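Beta-glucosidase from Saccharopolyspora erythraea probably hydrolyses terminal, non-reducing beta-D-glucosyl residues and releases beta-D-glucose, as a member of glycosyl hydrolase family 3. Local coordinates of one contact, PDB 5M6G (chain A, 1.83 Å), residues Trp176-Cys181 and Met227-His232, beside the matching contact of the related Exo-1,3/1,4-beta-glucanase from Pseudoalteromonas sp., PDB 3USZ (chain B, 2.10 Å), residues Trp157-Thr162 and Ile211-His216. One frame, after least-squares fit of the local backbone (RMSD 0.54 Å); residues are numbered along the deposited sequences.

Structure 1 (5M6G). With SOR (sorbitol), chain C.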
loop_
_atom_site.group_PDB
_atom_site.type_symbol
_atom_site.label_atom_id
_atom_site.label_comp_id
_atom_site.label_asym_id
_atom_site.label_seq_id
_atom_site.Cartn_x
_atom_site.Cartn_y
_atom_site.Cartn_z
ATOM N N TRP A 176 13.105 -3.743 -1.783
ATOM C CA TRP A 176 11.936 -4.586 -1.554
ATOM C C TRP A 176 10.839 -3.719 -0.967
ATOM O O TRP A 176 11.037 -3.119 0.094
ATOM C CB TRP A 176 12.335 -5.729 -0.602
ATOM C CG TRP A 176 11.279 -6.717 -0.190
ATOM C CD1 TRP A 176 10.002 -6.858 -0.683
ATOM C CD2 TRP A 176 11.428 -7.713 0.834
ATOM N NE1 TRP A 176 9.358 -7.899 -0.026
ATOM C CE2 TRP A 176 10.210 -8.428 0.913
ATOM C CE3 TRP A 176 12.482 -8.069 1.693
ATOM C CZ2 TRP A 176 10.021 -9.484 1.812
ATOM C CZ3 TRP A 176 12.295 -9.118 2.585
ATOM C CH2 TRP A 176 11.073 -9.816 2.636
ATOM N N SER A 177 9.711 -3.616 -1.668
ATOM C CA SER A 177 8.549 -2.904 -1.159
ATOM C C SER A 177 7.463 -3.895 -0.778
ATOM O O SER A 177 7.246 -4.889 -1.475
ATOM C CB SER A 177 7.984 -1.916 -2.181
ATOM O OG SER A 177 6.828 -1.279 -1.656
ATOM N N PHE A 178 6.778 -3.612 0.331
ATOM C CA PHE A 178 5.634 -4.413 0.768
ATOM C C PHE A 178 4.394 -3.912 0.025
ATOM O O PHE A 178 3.490 -3.297 0.587
ATOM C CB PHE A 178 5.483 -4.333 2.281
ATOM C CG PHE A 178 6.757 -4.689 3.043
ATOM C CD1 PHE A 178 7.496 -5.813 2.706
ATOM C CD2 PHE A 178 7.207 -3.889 4.088
ATOM C CE1 PHE A 178 8.666 -6.137 3.408
ATOM C CE2 PHE A 178 8.363 -4.202 4.791
ATOM C CZ PHE A 178 9.102 -5.328 4.448
ATOM N N ALA A 179 4.388 -4.175 -1.279
ATOM C CA ALA A 179 3.366 -3.686 -2.199
ATOM C C ALA A 179 3.394 -4.559 -3.450
ATOM O O ALA A 179 4.469 -5.009 -3.864
ATOM C CB ALA A 179 3.616 -2.201 -2.562
ATOM N N PRO A 180 2.234 -4.766 -4.090
ATOM C CA PRO A 180 0.914 -4.188 -3.785
ATOM C C PRO A 180 0.026 -4.998 -2.836
ATOM O O PRO A 180 0.119 -6.233 -2.797
ATOM C CB PRO A 180 0.251 -4.132 -5.160
ATOM C CG PRO A 180 0.767 -5.374 -5.842
ATOM C CD PRO A 180 2.245 -5.420 -5.413
ATOM N N CYS A 181 -0.834 -4.310 -2.089
ATOM C CA CYS A 181 -1.985 -4.981 -1.490
ATOM C C CYS A 181 -2.895 -5.470 -2.610
ATOM O O CYS A 181 -3.458 -4.656 -3.352
ATOM C CB CYS A 181 -2.771 -4.046 -0.552
ATOM S SG CYS A 181 -3.883 -4.861 0.714
ATOM N N MET A 227 11.938 -5.634 -5.531
ATOM C CA MET A 227 11.075 -6.786 -5.312
ATOM C C MET A 227 9.717 -6.330 -4.800
ATOM O O MET A 227 9.620 -5.453 -3.936
ATOM C CB MET A 227 11.707 -7.777 -4.334
ATOM C CG MET A 227 10.861 -9.032 -4.143
ATOM S SD MET A 227 11.767 -10.403 -3.385
ATOM C CE MET A 227 12.000 -9.790 -1.728
ATOM N N ALA A 228 8.665 -6.909 -5.364
ATOM C CA ALA A 228 7.296 -6.611 -4.965
ATOM C C ALA A 228 6.782 -7.698 -4.026
ATOM O O ALA A 228 7.344 -8.802 -3.944
ATOM C CB ALA A 228 6.382 -6.488 -6.189
ATOM N N THR A 229 5.702 -7.366 -3.308
ATOM C CA THR A 229 5.114 -8.249 -2.301
ATOM C C THR A 229 3.605 -8.297 -2.510
ATOM O O THR A 229 2.917 -7.299 -2.288
ATOM C CB THR A 229 5.422 -7.758 -0.885
ATOM O OG1 THR A 229 6.819 -7.438 -0.765
ATOM C CG2 THR A 229 5.058 -8.825 0.130
ATOM N N ALA A 230 3.077 -9.449 -2.908
ATOM C CA ALA A 230 1.628 -9.617 -2.908
ATOM C C ALA A 230 1.168 -9.814 -1.466
ATOM O O ALA A 230 1.637 -10.731 -0.783
ATOM C CB ALA A 230 1.210 -10.790 -3.792
ATOM N N LYS A 231 0.271 -8.947 -0.995
ATOM C CA LYS A 231 -0.217 -9.018 0.387
ATOM C C LYS A 231 -1.717 -8.683 0.461
ATOM O O LYS A 231 -2.253 -8.055 -0.450
ATOM C CB LYS A 231 0.582 -8.064 1.289
ATOM C CG LYS A 231 0.298 -6.578 1.069
ATOM C CD LYS A 231 1.290 -5.692 1.851
ATOM C CE LYS A 231 0.819 -4.214 1.868
ATOM N NZ LYS A 231 1.738 -3.359 2.691
ATOM N N HIS A 232 -2.407 -9.087 1.527
ATOM C CA HIS A 232 -1.927 -10.022 2.535
ATOM C C HIS A 232 -2.627 -11.371 2.325
ATOM O O HIS A 232 -3.858 -11.445 2.258
ATOM C CB HIS A 232 -2.200 -9.505 3.946
ATOM C CG HIS A 232 -1.790 -8.081 4.165
ATOM N ND1 HIS A 232 -2.560 -7.012 3.756
ATOM C CD2 HIS A 232 -0.697 -7.549 4.764
ATOM C CE1 HIS A 232 -1.954 -5.883 4.084
ATOM N NE2 HIS A 232 -0.825 -6.181 4.701
HETATM C C1 SOR C . 1.407 -4.489 6.096
HETATM C C2 SOR C . 2.665 -3.656 6.273
HETATM C C3 SOR C . 3.065 -3.674 7.745
HETATM C C4 SOR C . 4.092 -2.587 8.050
HETATM C C5 SOR C . 4.116 -2.183 9.527
HETATM C C6 SOR C . 4.891 -0.874 9.647
HETATM O O1 SOR C . 0.707 -4.089 4.943
HETATM O O2 SOR C . 3.707 -4.188 5.475
HETATM O O3 SOR C . 3.607 -4.936 8.039
HETATM O O4 SOR C . 5.379 -3.023 7.658
HETATM O O5 SOR C . 2.807 -2.033 10.061
HETATM O O6 SOR C . 4.617 -0.249 10.884
#
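Ser177 N bonds to Met227 O and Lys231 N to Pro180 O, so the backbones of 176-181 and 227-232 pair near both ends, their end-to-end directions 32° apart. They are buried, neighbouring stretches of the TIM-barrel wall of the N-terminal family 3 domain, beside the sorbitol pocket. Met227 runs alongside Trp176, and its chain bends at chi3 (69°), which lays CE over the indole face, 3.3 Å from Trp176 CD2, in a CH-pi contact. Phe178 CE1 lies over the opposite face, toward the rim. Trp176 NE1 bonds to Thr229 OG1 in the ring plane (2.7 Å). The same hydroxyl donates to Ser177 O (2.7 Å). Ser177 OG, anti to the backbone N (chi1 178°), bonds to Ala130 O. Phe178 and Thr229 lie side by side. Lys231 NZ bonds to Phe178 O (2.7 Å) and to sorbitol O1 (2.6 Å), with a long, weak ion pair to Asp129. His232 NE2 also bonds to O1 (2.6 Å). Cys181 CB lies 4.0 Å from Lys231 O, and its SG forms a disulfide with Cys183.

Structure 2 (3USZ).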
loop_
_atom_site.group_PDB
_atom_site.type_symbol
_atom_site.label_atom_id
_atom_site.label_comp_id
_atom_site.label_asym_id
_atom_site.label_seq_id
_atom_site.Cartn_x
_atom_site.Cartn_y
_atom_site.Cartn_z
ATOM N N TRP B 157 13.512 -3.798 -1.537
ATOM C CA TRP B 157 12.346 -4.666 -1.435
ATOM C C TRP B 157 11.178 -3.877 -0.832
ATOM O O TRP B 157 11.278 -3.350 0.275
ATOM C CB TRP B 157 12.737 -5.898 -0.599
ATOM C CG TRP B 157 11.635 -6.874 -0.204
ATOM C CD1 TRP B 157 10.394 -7.011 -0.770
ATOM C CD2 TRP B 157 11.697 -7.828 0.867
ATOM N NE1 TRP B 157 9.683 -8.000 -0.113
ATOM C CE2 TRP B 157 10.461 -8.508 0.897
ATOM C CE3 TRP B 157 12.682 -8.169 1.807
ATOM C CZ2 TRP B 157 10.184 -9.512 1.826
ATOM C CZ3 TRP B 157 12.407 -9.159 2.727
ATOM C CH2 TRP B 157 11.164 -9.821 2.732
ATOM N N SER B 158 10.081 -3.768 -1.577
ATOM C CA SER B 158 8.903 -3.033 -1.090
ATOM C C SER B 158 7.636 -3.891 -1.038
ATOM O O SER B 158 7.408 -4.729 -1.914
ATOM C CB SER B 158 8.651 -1.807 -1.961
ATOM O OG SER B 158 8.374 -2.194 -3.291
ATOM N N PHE B 159 6.805 -3.674 -0.021
ATOM C CA PHE B 159 5.577 -4.457 0.127
ATOM C C PHE B 159 4.423 -3.729 -0.560
ATOM O O PHE B 159 3.953 -2.712 -0.063
ATOM C CB PHE B 159 5.228 -4.697 1.609
ATOM C CG PHE B 159 6.383 -5.167 2.456
ATOM C CD1 PHE B 159 6.383 -4.928 3.821
ATOM C CD2 PHE B 159 7.453 -5.866 1.904
ATOM C CE1 PHE B 159 7.428 -5.357 4.616
ATOM C CE2 PHE B 159 8.505 -6.291 2.693
ATOM C CZ PHE B 159 8.499 -6.039 4.047
ATOM N N ALA B 160 3.988 -4.252 -1.701
ATOM C CA ALA B 160 2.898 -3.682 -2.496
ATOM C C ALA B 160 2.782 -4.576 -3.726
ATOM O O ALA B 160 3.795 -5.068 -4.211
ATOM C CB ALA B 160 3.226 -2.241 -2.914
ATOM N N PRO B 161 1.562 -4.796 -4.238
ATOM C CA PRO B 161 0.269 -4.228 -3.835
ATOM C C PRO B 161 -0.444 -4.981 -2.714
ATOM O O PRO B 161 -0.109 -6.123 -2.393
ATOM C CB PRO B 161 -0.568 -4.375 -5.106
ATOM C CG PRO B 161 -0.046 -5.666 -5.721
ATOM C CD PRO B 161 1.430 -5.687 -5.409
ATOM N N THR B 162 -1.455 -4.328 -2.153
ATOM C CA THR B 162 -2.388 -4.950 -1.235
ATOM C C THR B 162 -3.567 -5.409 -2.057
ATOM O O THR B 162 -4.223 -4.589 -2.703
ATOM C CB THR B 162 -2.928 -3.937 -0.213
ATOM O OG1 THR B 162 -1.885 -3.558 0.690
ATOM C CG2 THR B 162 -4.084 -4.534 0.574
ATOM N N ILE B 211 12.169 -5.527 -5.672
ATOM C CA ILE B 211 11.483 -6.779 -5.357
ATOM C C ILE B 211 10.131 -6.406 -4.739
ATOM O O ILE B 211 10.079 -5.560 -3.859
ATOM C CB ILE B 211 12.316 -7.624 -4.352
ATOM C CG1 ILE B 211 13.643 -8.073 -4.982
ATOM C CG2 ILE B 211 11.548 -8.840 -3.888
ATOM C CD1 ILE B 211 14.675 -8.580 -3.967
ATOM N N ALA B 212 9.039 -7.014 -5.202
ATOM C CA ALA B 212 7.712 -6.705 -4.657
ATOM C C ALA B 212 7.112 -7.831 -3.806
ATOM O O ALA B 212 7.466 -8.999 -3.961
ATOM C CB ALA B 212 6.742 -6.321 -5.775
ATOM N N THR B 213 6.180 -7.459 -2.934
ATOM C CA THR B 213 5.434 -8.401 -2.105
ATOM C C THR B 213 3.930 -8.140 -2.205
ATOM O O THR B 213 3.459 -7.058 -1.847
ATOM C CB THR B 213 5.812 -8.267 -0.620
ATOM O OG1 THR B 213 7.177 -8.627 -0.436
ATOM C CG2 THR B 213 4.934 -9.188 0.247
ATOM N N ALA B 214 3.168 -9.120 -2.675
ATOM C CA ALA B 214 1.715 -8.982 -2.701
ATOM C C ALA B 214 1.144 -9.437 -1.362
ATOM O O ALA B 214 1.484 -10.520 -0.880
ATOM C CB ALA B 214 1.105 -9.790 -3.847
ATOM N N LYS B 215 0.293 -8.605 -0.762
ATOM C CA LYS B 215 -0.297 -8.917 0.541
ATOM C C LYS B 215 -1.831 -8.754 0.557
ATOM O O LYS B 215 -2.383 -8.049 -0.286
ATOM C CB LYS B 215 0.374 -8.065 1.620
ATOM C CG LYS B 215 0.397 -6.588 1.355
ATOM C CD LYS B 215 1.579 -5.946 2.060
ATOM C CE LYS B 215 1.280 -4.518 2.478
ATOM N NZ LYS B 215 0.962 -3.608 1.342
ATOM N N HIS B 216 -2.542 -9.438 1.457
ATOM C CA HIS B 216 -2.026 -10.496 2.323
ATOM C C HIS B 216 -2.741 -11.785 1.945
ATOM O O HIS B 216 -3.913 -11.763 1.588
ATOM C CB HIS B 216 -2.316 -10.173 3.786
ATOM C CG HIS B 216 -1.717 -8.882 4.241
ATOM N ND1 HIS B 216 -2.352 -7.669 4.080
ATOM C CD2 HIS B 216 -0.527 -8.611 4.830
ATOM C CE1 HIS B 216 -1.589 -6.709 4.572
ATOM N NE2 HIS B 216 -0.476 -7.254 5.030
#
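Ser158 N bonds to Ile211 O and Lys215 N to Pro161 O, so the backbones of 157-162 and 211-216 pair near both ends, the two strand axes 38° apart. Ile211 crosses Trp157 at an angle. Its CG2, anti to the backbone N, lies 3.8 Å from Trp157 CD1. Phe159 CE2 lies over one face of the indole, toward the rim. Trp157 NE1 bonds to Thr213 OG1 in the ring plane (2.6 Å). The same hydroxyl has a weak bond to Ser257 OG. Ser158 OG sits between its own backbone N and carbonyl carbon (chi1 62°). Phe159 and Thr213 lie side by side. Lys215 NZ has a weak bond to Phe159 O (3.4 Å) and a long, weak ion pair to Asp110. It also bonds to Thr162 OG1 (2.9 Å), a side-chain link between the two strands. Thr162 CB lies 4.1 Å from Lys215 O.

How the two compare
The CA atoms that can be compared coincide within the error, and the Trp176(A) side chain keeps its place in Trp157(B). The indole bond to Thr229(A) OG1 or Thr213(B) OG1 is found in both, as are the backbone bonds from Ser177(A) N to Met227(A) O and from Ser158(B) N to Ile211(B) O.

Cys181(A) is exchanged for Thr162(B). SG of Cys181(A) and CG2 of Thr162(B) fall 0.4 Å apart after superposition. OG1 of Thr162(B) has no counterpart in Cys181(A). The touch of CB on the lysine carbonyl is kept, Cys181(A) CB to Lys231(A) O at 4.0 Å and Thr162(B) CB to Lys215(B) O at 4.1 Å.

Met227(A) is exchanged for Ile211(B). CG of Met227(A) and CG2 of Ile211(B) lie 0.8 Å apart. SD and CE of Met227(A) have no counterpart, so the methyl over the Trp176(A) face is absent from Ile211(B). CG1 and CD1 of Ile211(B) occupy a place that Met227(A) does not use. The touch of Met227(A) CB on Trp176(A) CD1 and of Ile211(B) CB on Trp157(B) CD1 is kept.

Ser177(A) and Ser158(B) differ in chi1, 178° against 62°, and their OG atoms stand 2.4 Å apart. Ser177(A) OG touches Ala179(A) CB at 3.5 Å; Ser158(B) OG comes no nearer than 5.1 Å to Ala160(B), at its N.

The bond from Thr229(A) OG1 to Ser177(A) O, 2.7 Å, is lost in structure 2, where Thr213(B) OG1 and Ser158(B) O are 4.2 Å apart. The side chain of Phe178(A) is shifted against Phe159(B) within its rotamer, the CZ atoms 1.0 Å apart. It touches Trp176(A) and Thr229(A), as Phe159(B) touches Trp157(B) and Thr213(B).

Sorbitol, touching Phe178(A), Lys231(A) and His232(A), is in structure 1 alone. In structure 2, protein atoms outside these segments reach into part of its place.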